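Local coordinates for protein frutapin (Artocarpus altilis, PDB 5KRP) that probably binds carbohydrate as a breadfruit lectin of the jacalin-related family, built mainly of beta strands and forming a four-chain assembly, at residues I27-L32 with N65-L70; S79-T84 with S99-T104. All coordinates share one frame; numbering follows the deposited sequence.

Contact 1: residues I27-L32 with N65-L70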
# COMPACT_ATOMS: atom_id res chain seq x y z
N ILE A 27 12.54 11.27 -3.39
CA ILE A 27 13.37 12.41 -2.91
C ILE A 27 14.53 12.65 -3.90
O ILE A 27 15.32 11.76 -4.16
CB ILE A 27 13.94 12.12 -1.52
CG1 ILE A 27 12.86 11.66 -0.51
CG2 ILE A 27 14.67 13.35 -0.93
CD1 ILE A 27 11.67 12.57 -0.27
N ARG A 28 14.65 13.90 -4.29
CA ARG A 28 15.77 14.36 -5.12
C ARG A 28 16.80 15.12 -4.30
O ARG A 28 17.95 14.79 -4.33
CB ARG A 28 15.22 15.22 -6.23
CG ARG A 28 14.60 14.39 -7.38
CD ARG A 28 13.77 15.26 -8.28
NE ARG A 28 13.22 14.51 -9.41
CZ ARG A 28 13.84 14.19 -10.53
NH1 ARG A 28 15.12 14.54 -10.72
NH2 ARG A 28 13.19 13.45 -11.46
N ILE A 29 16.35 16.15 -3.57
CA ILE A 29 17.28 17.04 -2.80
C ILE A 29 16.67 17.36 -1.49
O ILE A 29 15.48 17.76 -1.38
CB ILE A 29 17.58 18.35 -3.58
CG1 ILE A 29 18.31 18.08 -4.90
CG2 ILE A 29 18.36 19.41 -2.73
CD1 ILE A 29 18.21 19.21 -5.93
N ILE A 30 17.55 17.37 -0.49
CA ILE A 30 17.21 17.88 0.86
C ILE A 30 18.10 19.09 1.18
O ILE A 30 19.29 18.98 1.01
CB ILE A 30 17.37 16.81 1.95
CG1 ILE A 30 16.40 15.65 1.69
CG2 ILE A 30 17.07 17.41 3.33
CD1 ILE A 30 16.71 14.41 2.48
N GLU A 31 17.48 20.21 1.57
CA GLU A 31 18.26 21.43 1.99
C GLU A 31 17.95 21.72 3.45
O GLU A 31 16.79 21.80 3.83
CB GLU A 31 17.85 22.63 1.15
CG GLU A 31 18.15 22.46 -0.34
CD GLU A 31 17.76 23.69 -1.17
OE1 GLU A 31 18.37 24.77 -0.93
OE2 GLU A 31 16.87 23.57 -2.05
N LEU A 32 18.98 21.86 4.27
CA LEU A 32 18.73 22.19 5.62
C LEU A 32 19.75 23.21 6.08
O LEU A 32 20.76 23.43 5.39
CB LEU A 32 18.73 20.92 6.46
CG LEU A 32 19.94 20.05 6.50
CD1 LEU A 32 20.94 20.59 7.57
CD2 LEU A 32 19.59 18.64 6.88
N ASN A 65 24.15 26.55 5.70
CA ASN A 65 23.15 25.91 4.82
C ASN A 65 23.84 24.77 4.10
O ASN A 65 25.07 24.87 3.77
CB ASN A 65 22.51 26.93 3.87
CG ASN A 65 21.34 27.69 4.53
OD1 ASN A 65 20.19 27.23 4.52
ND2 ASN A 65 21.62 28.88 5.13
N VAL A 66 23.12 23.64 3.91
CA VAL A 66 23.68 22.52 3.19
C VAL A 66 22.65 21.90 2.23
O VAL A 66 21.46 21.94 2.48
CB VAL A 66 24.21 21.47 4.15
CG1 VAL A 66 23.12 20.81 4.94
CG2 VAL A 66 25.06 20.41 3.41
N LYS A 67 23.14 21.42 1.09
CA LYS A 67 22.30 20.83 0.06
C LYS A 67 22.73 19.37 -0.12
O LYS A 67 23.91 19.07 -0.43
CB LYS A 67 22.47 21.63 -1.22
CG LYS A 67 21.77 21.15 -2.43
CD LYS A 67 22.05 22.10 -3.61
CE LYS A 67 21.24 21.63 -4.83
NZ LYS A 67 21.57 22.24 -6.15
N ILE A 68 21.79 18.44 0.06
CA ILE A 68 22.03 17.02 -0.08
C ILE A 68 21.38 16.59 -1.41
O ILE A 68 20.15 16.69 -1.55
CB ILE A 68 21.40 16.27 1.10
CG1 ILE A 68 22.06 16.74 2.40
CG2 ILE A 68 21.44 14.74 0.94
CD1 ILE A 68 21.32 16.35 3.61
N GLU A 69 22.18 16.22 -2.39
CA GLU A 69 21.69 15.91 -3.70
C GLU A 69 21.83 14.40 -3.93
O GLU A 69 22.93 13.88 -4.03
CB GLU A 69 22.47 16.73 -4.74
CG GLU A 69 21.85 16.59 -6.12
CD GLU A 69 22.20 17.72 -7.09
OE1 GLU A 69 22.87 18.73 -6.70
OE2 GLU A 69 21.72 17.56 -8.25
N LEU A 70 20.72 13.66 -3.97
CA LEU A 70 20.77 12.20 -4.15
C LEU A 70 20.78 11.90 -5.66
O LEU A 70 20.19 12.65 -6.48
CB LEU A 70 19.54 11.55 -3.51
CG LEU A 70 19.36 11.86 -2.01
CD1 LEU A 70 18.07 11.31 -1.41
CD2 LEU A 70 20.50 11.33 -1.20
O HOH W 1 18.82 14.75 -7.27
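I29-L32 and V66-E69 pair as antiparallel strands at one side of a four-stranded sheet, one of the three sheets of the jacalin-type beta prism. Strand 64-69 is outermost within the chain; strand 38-47 lies on the other side of strand 26-34. I30 and I68 form a hydrogen-bonded pair: I68 N donates to I30 O at 2.7 Å, and I30 N donates back to I68 O at 2.9 Å. L32 and V66 repeat this two-way bond. At the far end, L70 N reaches R28 O at 3.0 Å. A water also donates to R28 O and bridges to L70 O, so this carbonyl accepts two bonds where the strand ends.

The two sheet faces differ. I30, L32, V66 and I68 share the inner one. L32 and V66 lie side by side there, with L32 CD1 tight against V66 CG1 at 3.4 Å. V66 CG1 sits between its backbone N and carbonyl carbon (chi1 67°), which turns it to L32. On the other face, the extended K67 chain crosses I29, its CG 3.8 Å from I29 CG2. E69 CG lies beside I29 CG1. K67 NZ and E69 OE1 form a long salt bridge.

R28 NH2 forms a salt bridge with D46 OD1. The chemistry is thus two-sided: aliphatic side chains pack on F102, F110 and Y113 inside the prism, and outside, methylenes of charged residues partly cover I29.

Contact 2: residues S79-T84 with S99-T104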
# COMPACT_ATOMS: atom_id res chain seq x y z
N SER A 79 18.03 5.25 5.86
CA SER A 79 18.12 5.54 7.30
C SER A 79 17.96 7.03 7.50
O SER A 79 18.59 7.86 6.80
CB SER A 79 19.48 5.15 7.91
OG SER A 79 19.49 5.54 9.29
N VAL A 80 17.11 7.40 8.44
CA VAL A 80 17.03 8.75 8.96
C VAL A 80 17.33 8.59 10.44
O VAL A 80 16.68 7.79 11.10
CB VAL A 80 15.62 9.37 8.76
CG1 VAL A 80 15.56 10.79 9.37
CG2 VAL A 80 15.30 9.45 7.28
N SER A 81 18.29 9.36 10.97
CA SER A 81 18.57 9.33 12.42
C SER A 81 18.98 10.74 12.85
O SER A 81 19.12 11.66 12.02
CB SER A 81 19.68 8.32 12.75
OG SER A 81 20.92 8.67 12.15
N GLY A 82 19.03 10.89 14.15
CA GLY A 82 19.52 12.12 14.78
C GLY A 82 19.32 12.20 16.28
O GLY A 82 19.12 11.17 16.95
N TYR A 83 19.29 13.42 16.79
CA TYR A 83 19.19 13.67 18.24
C TYR A 83 18.15 14.73 18.52
O TYR A 83 18.07 15.70 17.79
CB TYR A 83 20.57 14.10 18.78
CG TYR A 83 21.54 12.99 18.93
CD1 TYR A 83 22.23 12.50 17.85
CD2 TYR A 83 21.75 12.38 20.19
CE1 TYR A 83 23.13 11.45 18.00
CE2 TYR A 83 22.61 11.31 20.35
CZ TYR A 83 23.32 10.87 19.23
OH TYR A 83 24.19 9.81 19.26
N THR A 84 17.36 14.54 19.58
CA THR A 84 16.41 15.57 20.03
C THR A 84 16.77 15.96 21.53
O THR A 84 17.20 15.12 22.31
CB THR A 84 14.92 15.15 19.94
OG1 THR A 84 14.69 14.02 20.74
CG2 THR A 84 14.59 14.75 18.55
N SER A 99 20.15 17.38 15.86
CA SER A 99 21.02 16.83 14.81
C SER A 99 20.18 15.94 13.85
O SER A 99 19.23 15.28 14.31
CB SER A 99 22.08 15.93 15.41
OG SER A 99 23.08 15.63 14.49
N LEU A 100 20.64 15.85 12.60
CA LEU A 100 20.13 14.88 11.62
C LEU A 100 21.31 14.20 10.88
O LEU A 100 22.35 14.80 10.62
CB LEU A 100 19.18 15.50 10.60
CG LEU A 100 17.84 15.92 11.11
CD1 LEU A 100 17.15 16.74 10.10
CD2 LEU A 100 16.96 14.70 11.45
N LYS A 101 21.10 12.96 10.48
CA LYS A 101 22.05 12.20 9.63
C LYS A 101 21.21 11.27 8.70
O LYS A 101 20.19 10.71 9.13
CB LYS A 101 22.92 11.32 10.51
CG LYS A 101 23.93 10.57 9.71
CD LYS A 101 24.59 9.45 10.49
CE LYS A 101 25.52 9.93 11.52
NZ LYS A 101 26.21 8.69 12.05
N PHE A 102 21.67 11.13 7.46
CA PHE A 102 20.93 10.40 6.39
C PHE A 102 21.90 9.42 5.80
O PHE A 102 23.06 9.78 5.53
CB PHE A 102 20.52 11.36 5.31
CG PHE A 102 19.53 12.35 5.72
CD1 PHE A 102 18.23 12.00 5.90
CD2 PHE A 102 19.92 13.68 6.02
CE1 PHE A 102 17.30 12.94 6.32
CE2 PHE A 102 18.99 14.63 6.50
CZ PHE A 102 17.66 14.27 6.62
N LYS A 103 21.45 8.20 5.63
CA LYS A 103 22.25 7.18 4.91
C LYS A 103 21.51 6.71 3.68
O LYS A 103 20.27 6.69 3.67
CB LYS A 103 22.51 5.99 5.79
CG LYS A 103 23.32 6.37 7.02
CD LYS A 103 23.94 5.14 7.66
CE LYS A 103 24.56 5.53 9.01
NZ LYS A 103 24.90 4.30 9.80
N THR A 104 22.25 6.38 2.61
CA THR A 104 21.63 5.86 1.37
C THR A 104 21.97 4.40 1.02
O THR A 104 22.96 3.80 1.51
CB THR A 104 21.94 6.74 0.15
OG1 THR A 104 23.24 6.42 -0.34
CG2 THR A 104 21.86 8.23 0.46
O HOH W 2 20.90 7.83 9.42
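K101 O is gripped by S81 N at 3.0 Å and by a water that donates to it, also at 3.0 Å. S81 N arrives nearly along the C=O axis. The same water bonds S79 OG and S81 OG, at 2.7 and 2.9 Å, so it ties two serines of one strand to a carbonyl of the next. S79 OG is anti to its backbone N (chi1 177°), while S81 OG lies between its backbone N and carbonyl carbon (chi1 63°). These two settings bring both hydroxyls to the one water.

The pairing is antiparallel. K101 N returns a bond to S81 O at 2.8 Å, from above the carbonyl plane. K103 N bonds S79 O, and Y83 N bonds S99 O. The return bonds from S79 N and S99 N are weak.

G82, which has no side chain, faces L100 in a non-hydrogen-bonded pair, and the strands come close there, their CA atoms 4.2 Å apart. G82 CA makes a close CH...O contact with S99 O at 3.2 Å.

V80 and F102 lie side by side on the face they share with L100. V80 CG2 is 4.1 Å from F102 CD1, and V80 CG1 is as near to F102 CE1. On the serine face, S79 CB packs against K103 CB, and the K101 chain rises past S81 OG.

The two strands form a beta hairpin at the middle of a four-stranded sheet of the beta prism. Strand 119-125 pairs with strand 77-86, where the Y83 ring meets Y120. Strand 109-114 pairs with strand 95-104, and S99 OG bonds Y113 O. F102 packs on I30 and L32 of strand 26-34.

Contacts 1 and 2 belong to two of the three four-stranded sheets that form the walls of the jacalin-type beta prism, and they meet in its core. Their centres are about 13 Å apart. F102 of contact 2 is the main meeting point: its CD2 is 3.9 Å from I68 CD1, its CE2 is 4.1 Å from L32 CD2, and its CE1 is 4.1 Å from I30 CD1. Near the end of the strands, L70 CD2 packs on T104 CG2 at 3.8 Å. The chain completes contact 1 first, then runs from strand 64-69 into strand 77-86. A glycerol, probably from the crystallisation liquor, lies about 4 Å from the Y83 side chain of contact 2.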